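Local structure of beta-fructofuranosidase (Bifidobacterium adolescentis, 6NOB) at residues Phe195-Val200 and Arg268-Cys274; Gly278-Asp282 and Asp411-Thr415; Pro339-Ser345 and Arg357-Leu363. The protein is a member of glycoside hydrolase family 32 that probably cleaves terminal beta-fructofuranosyl residues from sucrose and related fructosides. All coordinates share one frame; numbering follows the deposited sequence.

How the contacts relate
The three contacts illustrate how chemistry changes with depth in a beta-sheet fold. Contact 1 lies in the core, where strands 190-202 and 268-273 of two different sheets run side by side, joined by a serine hydroxyl, water and small apolar groups. Contact 3 is also largely buried but holds a hairpin together within the sheet that strand 268-273 borders, so regular backbone bonds dominate, with a salt bridge at one end. Contact 2 is on the surface: a loop leaving strand 268-273 leans on strand 405-415 through methyl groups and one bridging water. Leu412 of contact 2 packs on Val362 of contact 3, whereas contacts 1 and 3 do not touch.

Contact 1 of 3, residues Phe195-Val200 and Arg268-Cys274; sequences FSGSAV and RDPKVEC
Phe195-Val200 and Arg268-Glu273 run side by side as nearly parallel strands, 4° apart in direction and with axes 5.2 Å apart at their closest, yet no direct backbone hydrogen bond joins them. The serine side chain at the centre does that work instead. Ser198 OG gives its proton to Pro270 O at 2.7 Å, meeting the carbonyl from above its plane, and accepts a longer, bent bond from Val272 N at 3.3 Å. Ser198 chi1 of 54° sets OG between the backbone N and the carbonyl carbon, within reach of both Pro270 O and Val272 N. Beyond it, Val200 and Val272 cross at about a right angle, Val200 CG2 lying 3.7 Å from Val272 CG1, while the other methyl, Val200 CG1, rests 3.9 Å from Cys274 SG. Lys271 CD lies 3.9 Å from Ser198 CB as the lysine chain passes alongside, and Lys271 NZ bonds Ser440 O. A water that accepts from Lys271 NZ at 2.8 Å sits between Ala199 O and Val272 O, filling in where the strands do not bond directly. At the other end Asp269 OD1 approaches Ser196 CB to 3.4 Å, but the polar atoms are engaged by other parts of the chain, Ser196 OG with Asp131 OD2 and Asp269 OD2 with Cys376 N. Arg268, whose CD lies at the edge of the Phe195 ring, forms salt bridges with Asp266, Glu236 and Glu375. The sheets of these strands are consistent with neighbouring blades of the five-bladed beta-propeller of family 32. Arg268-Asp269-Pro270 matches the family's Arg-Asp-Pro motif, whose aspartate in relatives stabilises the transition state, so this seam probably lines the active-site pocket.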
loop_
_atom_site.group_PDB
_atom_site.type_symbol
_atom_site.label_atom_id
_atom_site.label_comp_id
_atom_site.label_asym_id
_atom_site.label_seq_id
_atom_site.Cartn_x
_atom_site.Cartn_y
_atom_site.Cartn_z
ATOM N N PHE A 195 8.721 -9.941 -1.846
ATOM C CA PHE A 195 8.492 -8.509 -1.983
ATOM C C PHE A 195 7.297 -8.254 -2.905
ATOM O O PHE A 195 6.578 -9.172 -3.312
ATOM C CB PHE A 195 9.758 -7.811 -2.473
ATOM C CG PHE A 195 10.726 -7.466 -1.372
ATOM C CD1 PHE A 195 10.694 -8.143 -0.162
ATOM C CD2 PHE A 195 11.657 -6.455 -1.543
ATOM C CE1 PHE A 195 11.581 -7.828 0.850
ATOM C CE2 PHE A 195 12.542 -6.130 -0.533
ATOM C CZ PHE A 195 12.507 -6.820 0.665
ATOM N N SER A 196 7.088 -6.987 -3.254
ATOM C CA SER A 196 5.856 -6.558 -3.896
ATOM C C SER A 196 5.712 -7.175 -5.287
ATOM O O SER A 196 6.691 -7.581 -5.924
ATOM C CB SER A 196 5.818 -5.035 -3.982
ATOM O OG SER A 196 5.500 -4.480 -2.719
ATOM N N GLY A 197 4.463 -7.246 -5.753
ATOM C CA GLY A 197 4.160 -7.828 -7.049
ATOM C C GLY A 197 2.786 -7.427 -7.543
ATOM O O GLY A 197 1.978 -6.853 -6.810
ATOM N N SER A 198 2.529 -7.745 -8.812
ATOM C CA SER A 198 1.288 -7.403 -9.502
ATOM C C SER A 198 0.573 -8.676 -9.962
ATOM O O SER A 198 1.068 -9.792 -9.786
ATOM C CB SER A 198 1.564 -6.475 -10.688
ATOM O OG SER A 198 2.534 -7.033 -11.559
ATOM N N ALA A 199 -0.604 -8.497 -10.575
ATOM C CA ALA A 199 -1.479 -9.608 -10.930
ATOM C C ALA A 199 -1.988 -9.477 -12.359
ATOM O O ALA A 199 -2.321 -8.380 -12.816
ATOM C CB ALA A 199 -2.678 -9.692 -9.979
ATOM N N VAL A 200 -2.061 -10.611 -13.056
ATOM C CA VAL A 200 -2.671 -10.695 -14.378
ATOM C C VAL A 200 -3.633 -11.876 -14.373
ATOM O O VAL A 200 -3.213 -13.019 -14.153
ATOM C CB VAL A 200 -1.628 -10.857 -15.496
ATOM C CG1 VAL A 200 -2.316 -10.916 -16.855
ATOM C CG2 VAL A 200 -0.620 -9.722 -15.459
ATOM N N ARG A 268 13.041 -4.271 -8.600
ATOM C CA ARG A 268 11.918 -4.882 -7.904
ATOM C C ARG A 268 10.590 -4.277 -8.346
ATOM O O ARG A 268 10.531 -3.349 -9.159
ATOM C CB ARG A 268 12.092 -4.738 -6.392
ATOM C CG ARG A 268 12.160 -3.302 -5.904
ATOM C CD ARG A 268 12.190 -3.268 -4.380
ATOM N NE ARG A 268 12.633 -1.982 -3.854
ATOM C CZ ARG A 268 13.907 -1.641 -3.690
ATOM N NH1 ARG A 268 14.871 -2.491 -4.018
ATOM N NH2 ARG A 268 14.217 -0.447 -3.200
ATOM N N ASP A 269 9.513 -4.836 -7.787
ATOM C CA ASP A 269 8.130 -4.386 -7.912
ATOM C C ASP A 269 7.628 -4.483 -9.351
ATOM O O ASP A 269 7.211 -3.471 -9.930
ATOM C CB ASP A 269 7.996 -2.952 -7.395
ATOM C CG ASP A 269 8.593 -2.768 -6.008
ATOM O OD1 ASP A 269 8.699 -3.763 -5.258
ATOM O OD2 ASP A 269 8.959 -1.623 -5.668
ATOM N N PRO A 270 7.615 -5.675 -9.950
ATOM C CA PRO A 270 7.179 -5.785 -11.348
ATOM C C PRO A 270 5.695 -5.500 -11.489
ATOM O O PRO A 270 4.876 -5.958 -10.689
ATOM C CB PRO A 270 7.498 -7.240 -11.705
ATOM C CG PRO A 270 7.390 -7.959 -10.398
ATOM C CD PRO A 270 7.901 -6.995 -9.359
ATOM N N LYS A 271 5.353 -4.737 -12.525
ATOM C CA LYS A 271 3.966 -4.409 -12.844
ATOM C C LYS A 271 3.726 -4.775 -14.302
ATOM O O LYS A 271 4.334 -4.186 -15.201
ATOM C CB LYS A 271 3.675 -2.931 -12.585
ATOM C CG LYS A 271 2.379 -2.675 -11.831
ATOM C CD LYS A 271 1.184 -3.166 -12.626
ATOM C CE LYS A 271 -0.111 -2.964 -11.866
ATOM N NZ LYS A 271 -1.279 -3.472 -12.643
ATOM N N VAL A 272 2.852 -5.750 -14.536
ATOM C CA VAL A 272 2.605 -6.291 -15.868
ATOM C C VAL A 272 1.281 -5.729 -16.373
ATOM O O VAL A 272 0.229 -5.946 -15.759
ATOM C CB VAL A 272 2.599 -7.829 -15.854
ATOM C CG1 VAL A 272 2.350 -8.385 -17.250
ATOM C CG2 VAL A 272 3.915 -8.359 -15.305
ATOM N N GLU A 273 1.334 -5.002 -17.486
ATOM C CA GLU A 273 0.173 -4.333 -18.058
ATOM C C GLU A 273 -0.129 -4.947 -19.415
ATOM O O GLU A 273 0.743 -4.986 -20.287
ATOM C CB GLU A 273 0.416 -2.831 -18.202
ATOM C CG GLU A 273 -0.672 -2.108 -18.980
ATOM C CD GLU A 273 -2.039 -2.241 -18.337
ATOM O OE1 GLU A 273 -2.119 -2.182 -17.090
ATOM O OE2 GLU A 273 -3.032 -2.407 -19.079
ATOM N N CYS A 274 -1.364 -5.405 -19.603
ATOM C CA CYS A 274 -1.724 -6.112 -20.821
ATOM C C CYS A 274 -2.710 -5.356 -21.696
ATOM O O CYS A 274 -2.950 -5.785 -22.829
ATOM C CB CYS A 274 -2.304 -7.494 -20.476
ATOM S SG CYS A 274 -1.106 -8.598 -19.728
HETATM O O HOH W 1 -1.809 -5.780 -10.246
HETATM O O HOH W 2 -0.628 -6.117 -13.120
#

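Contact 2 of 3, residues Gly278-Asp282 and Asp411-Thr415; sequences GEALD and DLVNT
Glu279 makes the first, slight approach, its carbonyl oxygen merely lying beside the side-chain amide of Asn414. It belongs to a type I beta turn from Gly278 to Leu281 that rests against residues Leu412-Asn414 of strand 405-415. At the start of this turn the glycine adopts backbone angles that would jam a side chain against the preceding carbonyl, and the turn closes with a weak bond from Leu281 N to Gly278 O. Ala280 is the centre of the contact. Its CB points at the strand and settles on the backbone, 3.5 Å from Leu412 O and 3.6 Å from Val413 C, with Leu412 CB a little farther off. On the same residue, Ala280 N donates to a water at 3.1 Å, which passes a weak bond to Leu412 O. Leu281 then brings its branched end in at about a right angle to Leu412: one methyl, Leu412 CD2, touches CG and both methyls of Leu281, with Leu281 CD1 3.7 Å from Leu412 CD2. Met276 packs on Leu281 and Leu421 on Leu412, adding to the apolar patch. No direct hydrogen bond crosses between turn and strand. Held by methyl contacts and one bridging water whose bond to the strand is weak, this surface join between a loop and a strand of another sheet depends on shape rather than on directional bonding.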
loop_
_atom_site.group_PDB
_atom_site.type_symbol
_atom_site.label_atom_id
_atom_site.label_comp_id
_atom_site.label_asym_id
_atom_site.label_seq_id
_atom_site.Cartn_x
_atom_site.Cartn_y
_atom_site.Cartn_z
ATOM N N GLY A 278 -1.292 1.415 -29.114
ATOM C CA GLY A 278 -0.491 2.430 -29.766
ATOM C C GLY A 278 0.622 1.828 -30.607
ATOM O O GLY A 278 0.916 0.632 -30.560
ATOM N N GLU A 279 1.263 2.704 -31.385
ATOM C CA GLU A 279 2.256 2.261 -32.358
ATOM C C GLU A 279 3.540 1.754 -31.713
ATOM O O GLU A 279 4.337 1.098 -32.393
ATOM C CB GLU A 279 2.585 3.401 -33.319
ATOM C CG GLU A 279 1.544 3.616 -34.399
ATOM C CD GLU A 279 2.123 4.263 -35.639
ATOM O OE1 GLU A 279 3.358 4.206 -35.818
ATOM O OE2 GLU A 279 1.343 4.831 -36.433
ATOM N N ALA A 280 3.762 2.037 -30.432
ATOM C CA ALA A 280 5.023 1.698 -29.787
ATOM C C ALA A 280 5.037 0.306 -29.169
ATOM O O ALA A 280 6.110 -0.164 -28.777
ATOM C CB ALA A 280 5.355 2.734 -28.708
ATOM N N LEU A 281 3.891 -0.366 -29.080
ATOM C CA LEU A 281 3.791 -1.638 -28.382
ATOM C C LEU A 281 3.379 -2.757 -29.328
ATOM O O LEU A 281 2.654 -2.541 -30.304
ATOM C CB LEU A 281 2.787 -1.557 -27.226
ATOM C CG LEU A 281 3.134 -0.549 -26.133
ATOM C CD1 LEU A 281 2.100 -0.594 -25.023
ATOM C CD2 LEU A 281 4.525 -0.825 -25.586
ATOM N N ASP A 282 3.856 -3.962 -29.022
ATOM C CA ASP A 282 3.467 -5.167 -29.739
ATOM C C ASP A 282 2.184 -5.699 -29.114
ATOM O O ASP A 282 2.193 -6.116 -27.948
ATOM C CB ASP A 282 4.585 -6.212 -29.682
ATOM C CG ASP A 282 4.369 -7.362 -30.653
ATOM O OD1 ASP A 282 3.218 -7.582 -31.087
ATOM O OD2 ASP A 282 5.359 -8.052 -30.981
ATOM N N ASP A 411 2.916 10.468 -24.352
ATOM C CA ASP A 411 2.707 9.540 -25.455
ATOM C C ASP A 411 3.829 8.512 -25.482
ATOM O O ASP A 411 5.011 8.875 -25.467
ATOM C CB ASP A 411 2.645 10.282 -26.791
ATOM C CG ASP A 411 1.703 11.467 -26.756
ATOM O OD1 ASP A 411 0.651 11.376 -26.089
ATOM O OD2 ASP A 411 2.015 12.493 -27.395
ATOM N N LEU A 412 3.456 7.236 -25.517
ATOM C CA LEU A 412 4.408 6.154 -25.746
ATOM C C LEU A 412 4.816 6.161 -27.214
ATOM O O LEU A 412 3.989 5.901 -28.093
ATOM C CB LEU A 412 3.775 4.821 -25.365
ATOM C CG LEU A 412 4.615 3.788 -24.621
ATOM C CD1 LEU A 412 5.275 4.407 -23.403
ATOM C CD2 LEU A 412 3.734 2.621 -24.223
ATOM N N VAL A 413 6.084 6.451 -27.488
ATOM C CA VAL A 413 6.553 6.622 -28.856
ATOM C C VAL A 413 7.559 5.530 -29.198
ATOM O O VAL A 413 8.221 4.959 -28.325
ATOM C CB VAL A 413 7.172 8.020 -29.080
ATOM C CG1 VAL A 413 6.147 9.101 -28.785
ATOM C CG2 VAL A 413 8.402 8.202 -28.209
ATOM N N ASN A 414 7.667 5.251 -30.493
ATOM C CA ASN A 414 8.592 4.257 -31.017
ATOM C C ASN A 414 9.935 4.910 -31.313
ATOM O O ASN A 414 9.994 5.934 -32.000
ATOM C CB ASN A 414 8.022 3.624 -32.287
ATOM C CG ASN A 414 8.255 2.134 -32.352
ATOM O OD1 ASN A 414 8.668 1.514 -31.371
ATOM N ND2 ASN A 414 7.991 1.546 -33.514
ATOM N N THR A 415 11.008 4.325 -30.788
ATOM C CA THR A 415 12.360 4.799 -31.052
ATOM C C THR A 415 13.245 3.628 -31.458
ATOM O O THR A 415 12.847 2.462 -31.393
ATOM C CB THR A 415 12.975 5.515 -29.836
ATOM O OG1 THR A 415 13.511 4.545 -28.925
ATOM C CG2 THR A 415 11.941 6.380 -29.121
HETATM O O HOH W 3 2.153 3.041 -28.037
#

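Contact 3 of 3, residues Pro339-Ser345 and Arg357-Leu363; sequences PAMTLFS and RYEGPVL
Phe344 and Tyr358 face each other as a non-hydrogen-bonded pair of an antiparallel hairpin, their rings obliquely set with planes at 37° and centroids 5.2 Å apart. Tyr358 CD1 stands over one face of the Phe344 ring, toward its rim. Swung along the hairpin with CG anti to its N (chi1 180°), the tyrosine also lays its OH 3.4 Å from Thr342 CG2, while Phe263 meets its ring edge-to-face. Away from these rings, Leu343 turns CB and CD2 onto Val362 CB, each 4.0 Å off. Leu343 also faces two residues at once: Glu359 N donates to Leu343 O, and Leu343 N to Gly360 O, so the second strand forms a beta bulge there. At the end of the hairpin next to its connecting loop, Ser345 and Arg357 exchange two backbone bonds. Arg357 grips Glu359 OE1 side-on, with NE at 2.9 Å and NH2 at 2.8 Å; both bonds lie in the guanidinium plane, but NH2 reaches the syn lone pair whereas NE comes from above the carboxylate plane. A bend at chi2 (-91°) brings Glu359 OE1 to the arginine. Ser345 OG, which also bonds Arg285 NE, sits beside it, though the modelled separation is too short to be trusted in detail. An alanine in place of Glu359 would probably leave Arg357 without its ionic mate and its guanidinium freer to turn. The chemistry thus divides between the faces of the hairpin: the aromatic pair lies on one, and on the other Ser345 and Arg357 meet the Glu359 carboxylate, which probably offsets the charges of Arg357 and nearby Arg285.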
loop_
_atom_site.group_PDB
_atom_site.type_symbol
_atom_site.label_atom_id
_atom_site.label_comp_id
_atom_site.label_asym_id
_atom_site.label_seq_id
_atom_site.Cartn_x
_atom_site.Cartn_y
_atom_site.Cartn_z
ATOM N N PRO A 339 17.217 7.155 -11.394
ATOM C CA PRO A 339 16.099 6.209 -11.311
ATOM C C PRO A 339 15.514 5.930 -12.687
ATOM O O PRO A 339 15.312 6.841 -13.492
ATOM C CB PRO A 339 15.094 6.927 -10.405
ATOM C CG PRO A 339 15.933 7.870 -9.591
ATOM C CD PRO A 339 17.032 8.316 -10.505
ATOM N N ALA A 340 15.248 4.652 -12.957
ATOM C CA ALA A 340 14.751 4.236 -14.259
ATOM C C ALA A 340 13.704 3.143 -14.110
ATOM O O ALA A 340 13.796 2.295 -13.217
ATOM C CB ALA A 340 15.890 3.734 -15.157
ATOM N N MET A 341 12.710 3.173 -14.995
ATOM C CA MET A 341 11.727 2.102 -15.128
ATOM C C MET A 341 12.164 1.224 -16.289
ATOM O O MET A 341 11.969 1.576 -17.456
ATOM C CB MET A 341 10.330 2.660 -15.361
ATOM C CG MET A 341 9.684 3.244 -14.137
ATOM S SD MET A 341 7.955 3.618 -14.453
ATOM C CE MET A 341 7.599 4.649 -13.035
ATOM N N THR A 342 12.759 0.083 -15.972
ATOM C CA THR A 342 13.214 -0.837 -17.000
ATOM C C THR A 342 12.043 -1.661 -17.517
ATOM O O THR A 342 11.318 -2.289 -16.738
ATOM C CB THR A 342 14.321 -1.735 -16.454
ATOM O OG1 THR A 342 14.043 -2.059 -15.085
ATOM C CG2 THR A 342 15.664 -1.024 -16.551
ATOM N N LEU A 343 11.856 -1.646 -18.833
ATOM C CA LEU A 343 10.711 -2.269 -19.480
ATOM C C LEU A 343 11.089 -3.632 -20.046
ATOM O O LEU A 343 12.153 -3.794 -20.650
ATOM C CB LEU A 343 10.174 -1.370 -20.595
ATOM C CG LEU A 343 8.838 -1.765 -21.223
ATOM C CD1 LEU A 343 7.720 -1.706 -20.199
ATOM C CD2 LEU A 343 8.528 -0.870 -22.410
ATOM N N PHE A 344 10.206 -4.610 -19.841
ATOM C CA PHE A 344 10.351 -5.954 -20.379
ATOM C C PHE A 344 9.051 -6.369 -21.053
ATOM O O PHE A 344 7.971 -5.884 -20.707
ATOM C CB PHE A 344 10.701 -6.978 -19.292
ATOM C CG PHE A 344 11.996 -6.705 -18.583
ATOM C CD1 PHE A 344 12.049 -5.815 -17.521
ATOM C CD2 PHE A 344 13.157 -7.355 -18.965
ATOM C CE1 PHE A 344 13.238 -5.571 -16.863
ATOM C CE2 PHE A 344 14.349 -7.114 -18.312
ATOM C CZ PHE A 344 14.391 -6.222 -17.258
ATOM N N SER A 345 9.156 -7.284 -22.016
ATOM C CA SER A 345 7.973 -7.787 -22.702
ATOM C C SER A 345 8.111 -9.279 -22.963
ATOM O O SER A 345 9.215 -9.797 -23.148
ATOM C CB SER A 345 7.721 -7.067 -24.033
ATOM O OG SER A 345 8.785 -7.278 -24.936
ATOM N N ARG A 357 11.812 -10.245 -22.550
ATOM C CA ARG A 357 12.784 -9.526 -23.362
ATOM C C ARG A 357 12.990 -8.122 -22.807
ATOM O O ARG A 357 12.021 -7.390 -22.587
ATOM C CB ARG A 357 12.295 -9.464 -24.808
ATOM C CG ARG A 357 13.261 -8.856 -25.800
ATOM C CD ARG A 357 12.666 -8.909 -27.200
ATOM N NE ARG A 357 11.523 -8.010 -27.340
ATOM C CZ ARG A 357 10.630 -8.080 -28.323
ATOM N NH1 ARG A 357 10.739 -9.019 -29.254
ATOM N NH2 ARG A 357 9.626 -7.214 -28.374
ATOM N N TYR A 358 14.249 -7.750 -22.581
ATOM C CA TYR A 358 14.549 -6.415 -22.081
ATOM C C TYR A 358 14.344 -5.386 -23.188
ATOM O O TYR A 358 14.909 -5.510 -24.278
ATOM C CB TYR A 358 15.980 -6.351 -21.548
ATOM C CG TYR A 358 16.373 -4.994 -20.999
ATOM C CD1 TYR A 358 15.462 -4.222 -20.290
ATOM C CD2 TYR A 358 17.655 -4.487 -21.189
ATOM C CE1 TYR A 358 15.812 -2.983 -19.789
ATOM C CE2 TYR A 358 18.014 -3.247 -20.690
ATOM C CZ TYR A 358 17.086 -2.499 -19.992
ATOM O OH TYR A 358 17.428 -1.264 -19.491
ATOM N N GLU A 359 13.533 -4.368 -22.904
ATOM C CA GLU A 359 13.176 -3.355 -23.888
ATOM C C GLU A 359 13.848 -2.011 -23.641
ATOM O O GLU A 359 13.577 -1.056 -24.378
ATOM C CB GLU A 359 11.654 -3.168 -23.919
ATOM C CG GLU A 359 10.866 -4.434 -24.230
ATOM C CD GLU A 359 10.616 -4.615 -25.715
ATOM O OE1 GLU A 359 10.189 -5.715 -26.122
ATOM O OE2 GLU A 359 10.849 -3.655 -26.481
ATOM N N GLY A 360 14.712 -1.904 -22.635
ATOM C CA GLY A 360 15.322 -0.643 -22.292
ATOM C C GLY A 360 14.501 0.113 -21.269
ATOM O O GLY A 360 13.398 -0.300 -20.895
ATOM N N PRO A 361 15.031 1.237 -20.782
ATOM C CA PRO A 361 14.268 2.069 -19.836
ATOM C C PRO A 361 13.182 2.851 -20.557
ATOM O O PRO A 361 13.468 3.698 -21.406
ATOM C CB PRO A 361 15.335 2.996 -19.244
ATOM C CG PRO A 361 16.370 3.097 -20.318
ATOM C CD PRO A 361 16.398 1.743 -20.990
ATOM N N VAL A 362 11.924 2.562 -20.215
ATOM C CA VAL A 362 10.816 3.324 -20.784
ATOM C C VAL A 362 10.791 4.735 -20.208
ATOM O O VAL A 362 10.287 5.667 -20.849
ATOM C CB VAL A 362 9.481 2.587 -20.548
ATOM C CG1 VAL A 362 9.107 2.605 -19.075
ATOM C CG2 VAL A 362 8.370 3.191 -21.393
ATOM N N LEU A 363 11.348 4.922 -19.012
ATOM C CA LEU A 363 11.332 6.213 -18.340
ATOM C C LEU A 363 12.532 6.317 -17.410
ATOM O O LEU A 363 12.861 5.366 -16.697
ATOM C CB LEU A 363 10.035 6.411 -17.543
ATOM C CG LEU A 363 9.915 7.720 -16.760
ATOM C CD1 LEU A 363 9.810 8.897 -17.714
ATOM C CD2 LEU A 363 8.725 7.689 -15.810
#